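Local structure of aldehyde dehydrogenase (Burkholderia vietnamiensis, 5KF0) at residues A[44-48]-A[49-53]; A[190-193]-A[194-198]. The protein probably catalyses the oxidation of an aldehyde to the corresponding acid with a nicotinamide cofactor, and binds NADPH. All blocks are in the same frame, centred on the assembly; numbering follows the deposited sequence.

Contact 1: A[44-48]-A[49-53]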
loop_
_atom_site.group_PDB
_atom_site.type_symbol
_atom_site.label_atom_id
_atom_site.label_comp_id
_atom_site.label_asym_id
_atom_site.label_seq_id
_atom_site.Cartn_x
_atom_site.Cartn_y
_atom_site.Cartn_z
ATOM N N ALA A 44 -9.617 -42.343 12.881
ATOM C CA ALA A 44 -8.350 -42.662 13.523
ATOM C C ALA A 44 -7.933 -41.547 14.480
ATOM O O ALA A 44 -7.925 -40.365 14.116
ATOM C CB ALA A 44 -7.268 -42.897 12.464
ATOM N N LEU A 45 -7.569 -41.934 15.701
ATOM C CA LEU A 45 -7.132 -41.010 16.739
ATOM C C LEU A 45 -5.608 -41.005 16.782
ATOM O O LEU A 45 -4.990 -42.062 16.948
ATOM C CB LEU A 45 -7.705 -41.438 18.089
ATOM C CG LEU A 45 -7.438 -40.522 19.276
ATOM C CD1 LEU A 45 -8.206 -39.197 19.114
ATOM C CD2 LEU A 45 -7.800 -41.236 20.571
ATOM N N ALA A 46 -5.005 -39.829 16.629
ATOM C CA ALA A 46 -3.550 -39.721 16.639
ATOM C C ALA A 46 -3.020 -39.678 18.068
ATOM O O ALA A 46 -3.500 -38.890 18.886
ATOM C CB ALA A 46 -3.114 -38.466 15.885
ATOM N N ASP A 47 -2.018 -40.513 18.371
ATOM C CA ASP A 47 -1.377 -40.424 19.678
ATOM C C ASP A 47 -0.162 -39.496 19.596
ATOM O O ASP A 47 0.135 -38.910 18.550
ATOM C CB ASP A 47 -1.013 -41.808 20.223
ATOM C CG ASP A 47 -0.015 -42.571 19.356
ATOM O OD1 ASP A 47 0.628 -41.994 18.459
ATOM O OD2 ASP A 47 0.132 -43.789 19.595
ATOM N N ALA A 48 0.532 -39.335 20.726
ATOM C CA ALA A 48 1.633 -38.378 20.765
ATOM C C ALA A 48 2.741 -38.750 19.789
ATOM O O ALA A 48 3.428 -37.862 19.271
ATOM C CB ALA A 48 2.190 -38.269 22.185
ATOM N N GLN A 49 2.950 -40.050 19.542
ATOM C CA GLN A 49 3.986 -40.462 18.596
ATOM C C GLN A 49 3.637 -40.039 17.180
ATOM O O GLN A 49 4.521 -39.659 16.403
ATOM C CB GLN A 49 4.193 -41.975 18.646
ATOM C CG GLN A 49 4.987 -42.441 19.837
ATOM C CD GLN A 49 4.315 -42.079 21.142
ATOM O OE1 GLN A 49 3.208 -42.535 21.431
ATOM N NE2 GLN A 49 4.965 -41.220 21.920
ATOM N N ALA A 50 2.360 -40.130 16.817
ATOM C CA ALA A 50 1.943 -39.669 15.498
ATOM C C ALA A 50 2.080 -38.157 15.383
ATOM O O ALA A 50 2.477 -37.643 14.328
ATOM C CB ALA A 50 0.504 -40.106 15.210
ATOM N N ILE A 51 1.758 -37.429 16.458
ATOM C CA ILE A 51 1.902 -35.973 16.439
ATOM C C ILE A 51 3.370 -35.598 16.289
ATOM O O ILE A 51 3.732 -34.745 15.469
ATOM C CB ILE A 51 1.292 -35.353 17.711
ATOM C CG1 ILE A 51 -0.214 -35.614 17.762
ATOM C CG2 ILE A 51 1.555 -33.837 17.754
ATOM C CD1 ILE A 51 -0.828 -35.360 19.147
ATOM N N ASP A 52 4.237 -36.252 17.063
ATOM C CA ASP A 52 5.668 -35.991 16.950
ATOM C C ASP A 52 6.185 -36.285 15.543
ATOM O O ASP A 52 6.977 -35.510 14.995
ATOM C CB ASP A 52 6.440 -36.814 17.976
ATOM C CG ASP A 52 7.929 -36.690 17.788
ATOM O OD1 ASP A 52 8.464 -35.614 18.103
ATOM O OD2 ASP A 52 8.560 -37.651 17.299
ATOM N N ALA A 53 5.750 -37.398 14.940
ATOM C CA ALA A 53 6.181 -37.709 13.578
ATOM C C ALA A 53 5.701 -36.650 12.595
ATOM O O ALA A 53 6.419 -36.297 11.652
ATOM C CB ALA A 53 5.674 -39.095 13.159
HETATM O O HOH W 1 2.505 -45.120 19.958
#
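Asp47 caps helix 48-60 by accepting, through OD1, the amide of Ala50, with Asp47 OD1 and Ala50 N 3.0 Å apart. This is a true N-cap: CG stands between the backbone N and the carbonyl carbon (chi1 62°), which turns the carboxylate toward the amide of Ala50, and the N-H meets OD1 nearly head-on. The other oxygen of the same carboxylate works through water. Water 1 donates to Asp47 OD2 at 2.7 Å and to Gln49 OE1 at 3.1 Å, tying the cap to a glutamine whose chain bends at chi2 and whose amide plane is turned 63° from the carboxylate. The main chain closes the turn with bonds from Ile51 N to Asp47 O (3.0 Å) and from Asp52 N to Ala48 O (2.8 Å). The negative carboxylate at the N-terminal end probably interacts favourably with the helix dipole. On the buried side, CB of Ala46 packs on CB of Ala50 at 4.0 Å. The turn follows strand 39-43: Ala46 and Ala50 rest on Tyr16 of strand 13-18, Ile51 reaches Leu223 and Phe224 of helix 222-226, and Asp52 OD1 forms a salt bridge with Arg229.

Contact 2: A[190-193]-A[194-198]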
loop_
_atom_site.group_PDB
_atom_site.type_symbol
_atom_site.label_atom_id
_atom_site.label_comp_id
_atom_site.label_asym_id
_atom_site.label_seq_id
_atom_site.Cartn_x
_atom_site.Cartn_y
_atom_site.Cartn_z
ATOM N N THR A 190 -16.025 -32.925 15.896
ATOM C CA THR A 190 -16.304 -32.617 14.488
ATOM C C THR A 190 -15.039 -32.731 13.640
ATOM O O THR A 190 -14.603 -31.750 13.026
ATOM C CB THR A 190 -16.897 -31.211 14.341
ATOM O OG1 THR A 190 -15.954 -30.234 14.821
ATOM C CG2 THR A 190 -18.218 -31.058 15.109
ATOM N N PRO A 191 -14.444 -33.927 13.542
ATOM C CA PRO A 191 -13.211 -34.078 12.750
ATOM C C PRO A 191 -13.400 -34.378 11.269
ATOM O O PRO A 191 -12.430 -34.233 10.510
ATOM C CB PRO A 191 -12.522 -35.267 13.436
ATOM C CG PRO A 191 -13.692 -36.166 13.787
ATOM C CD PRO A 191 -14.824 -35.199 14.190
ATOM N N VAL A 192 -14.595 -34.786 10.833
ATOM C CA VAL A 192 -14.732 -35.368 9.500
ATOM C C VAL A 192 -14.498 -34.325 8.415
ATOM O O VAL A 192 -13.849 -34.610 7.400
ATOM C CB VAL A 192 -16.107 -36.036 9.345
ATOM C CG1 VAL A 192 -16.290 -36.531 7.910
ATOM C CG2 VAL A 192 -16.240 -37.186 10.349
ATOM N N GLY A 193 -15.050 -33.121 8.587
ATOM C CA GLY A 193 -14.840 -32.079 7.591
ATOM C C GLY A 193 -13.368 -31.822 7.322
ATOM O O GLY A 193 -12.934 -31.772 6.166
ATOM N N ALA A 194 -12.579 -31.673 8.393
ATOM C CA ALA A 194 -11.136 -31.473 8.248
ATOM C C ALA A 194 -10.466 -32.644 7.534
ATOM O O ALA A 194 -9.504 -32.442 6.775
ATOM C CB ALA A 194 -10.506 -31.256 9.628
ATOM N N LEU A 195 -10.946 -33.869 7.765
ATOM C CA LEU A 195 -10.358 -35.029 7.101
ATOM C C LEU A 195 -10.764 -35.112 5.634
ATOM O O LEU A 195 -10.033 -35.693 4.829
ATOM C CB LEU A 195 -10.742 -36.315 7.832
ATOM C CG LEU A 195 -10.168 -36.379 9.250
ATOM C CD1 LEU A 195 -10.764 -37.562 9.999
ATOM C CD2 LEU A 195 -8.631 -36.466 9.241
ATOM N N ILE A 196 -11.913 -34.542 5.257
ATOM C CA ILE A 196 -12.230 -34.451 3.831
ATOM C C ILE A 196 -11.348 -33.396 3.161
ATOM O O ILE A 196 -10.837 -33.605 2.049
ATOM C CB ILE A 196 -13.728 -34.163 3.620
ATOM C CG1 ILE A 196 -14.575 -35.345 4.104
ATOM C CG2 ILE A 196 -14.002 -33.892 2.135
ATOM C CD1 ILE A 196 -16.054 -35.021 4.182
ATOM N N ILE A 197 -11.146 -32.259 3.830
ATOM C CA ILE A 197 -10.170 -31.273 3.357
ATOM C C ILE A 197 -8.812 -31.938 3.162
ATOM O O ILE A 197 -8.154 -31.759 2.128
ATOM C CB ILE A 197 -10.085 -30.081 4.331
ATOM C CG1 ILE A 197 -11.394 -29.279 4.338
ATOM C CG2 ILE A 197 -8.908 -29.180 3.976
ATOM C CD1 ILE A 197 -11.400 -28.109 5.321
ATOM N N ALA A 198 -8.392 -32.757 4.138
ATOM C CA ALA A 198 -7.105 -33.444 4.037
ATOM C C ALA A 198 -7.064 -34.404 2.855
ATOM O O ALA A 198 -6.046 -34.494 2.155
ATOM C CB ALA A 198 -6.808 -34.191 5.341
HETATM O O HOH W 2 -14.224 -30.837 10.454
#
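Between Pro191 and Ile197 the chain enters helix 192-202 through three consecutive i to i+4 bonds: Leu195 N to Pro191 O (3.1 Å), Ile196 N to Val192 O (2.9 Å) and Ile197 N to Gly193 O (3.0 Å). The last is the straightest, with an N-H...O angle of 172°, while Gly193 O also receives a weak bond from Ile196 N. One residue earlier, a water stands in for the main-chain bond. Water 2 accepts from Ala194 N at 2.8 Å and donates to the carbonyl O of Thr190, also at 2.8 Å, bridging an i to i+4 pair.

Among the side chains, Val192 and Ile196 meet one turn apart on the same flank, CG1 of the valine touching CD1 of the isoleucine at 4.0 Å. Val192 CG1 points along the helix because it lies opposite its own backbone N (chi1 175°), and the extended isoleucine chain brings CD1 to meet it from an oblique direction. Leu195 leans back over the preceding turn, its CG 3.4 Å from Pro191 O, much as Ile196 does over Val192 O; its contact with the proline ring is looser.

Glu98 of helix 88-99 accepts from the amides of both Val192 (through OE1) and Gly193 (through OE2), so its carboxylate takes up two N-H groups at the start of the helix. Ala194 and Leu195 pack on Val213 of strand 211-213, and Val192 and Leu195 also touch Tyr14. The arrangement is the opening turn of the helix in a beta-alpha-beta crossover, strand 182-185 to helix 192-202 to strand 211-213, within the Rossmann-like nucleotide-binding domain of aldehyde dehydrogenases.

How the contacts relate
Both contacts are first turns of helices, yet they recruit different help: in contact 1 an aspartate of the segment itself caps the helix, in contact 2 Glu98 of helix 88-99 accepts from two amides. Their centres lie 16 Å apart and their nearest atoms about 6 Å, so they do not touch. Strand 13-18 connects them, giving Tyr16 to contact 1 and Tyr14 and Tyr17 to contact 2, while Tyr14 also pairs through its backbone with Ala44. Both lie near the bound NADPH, with the side chain of Pro191 about 8 Å and that of Ile51 about 9 Å from it. Contact 1 is the more peripheral, 25 Å from the chain centre against 16 Å.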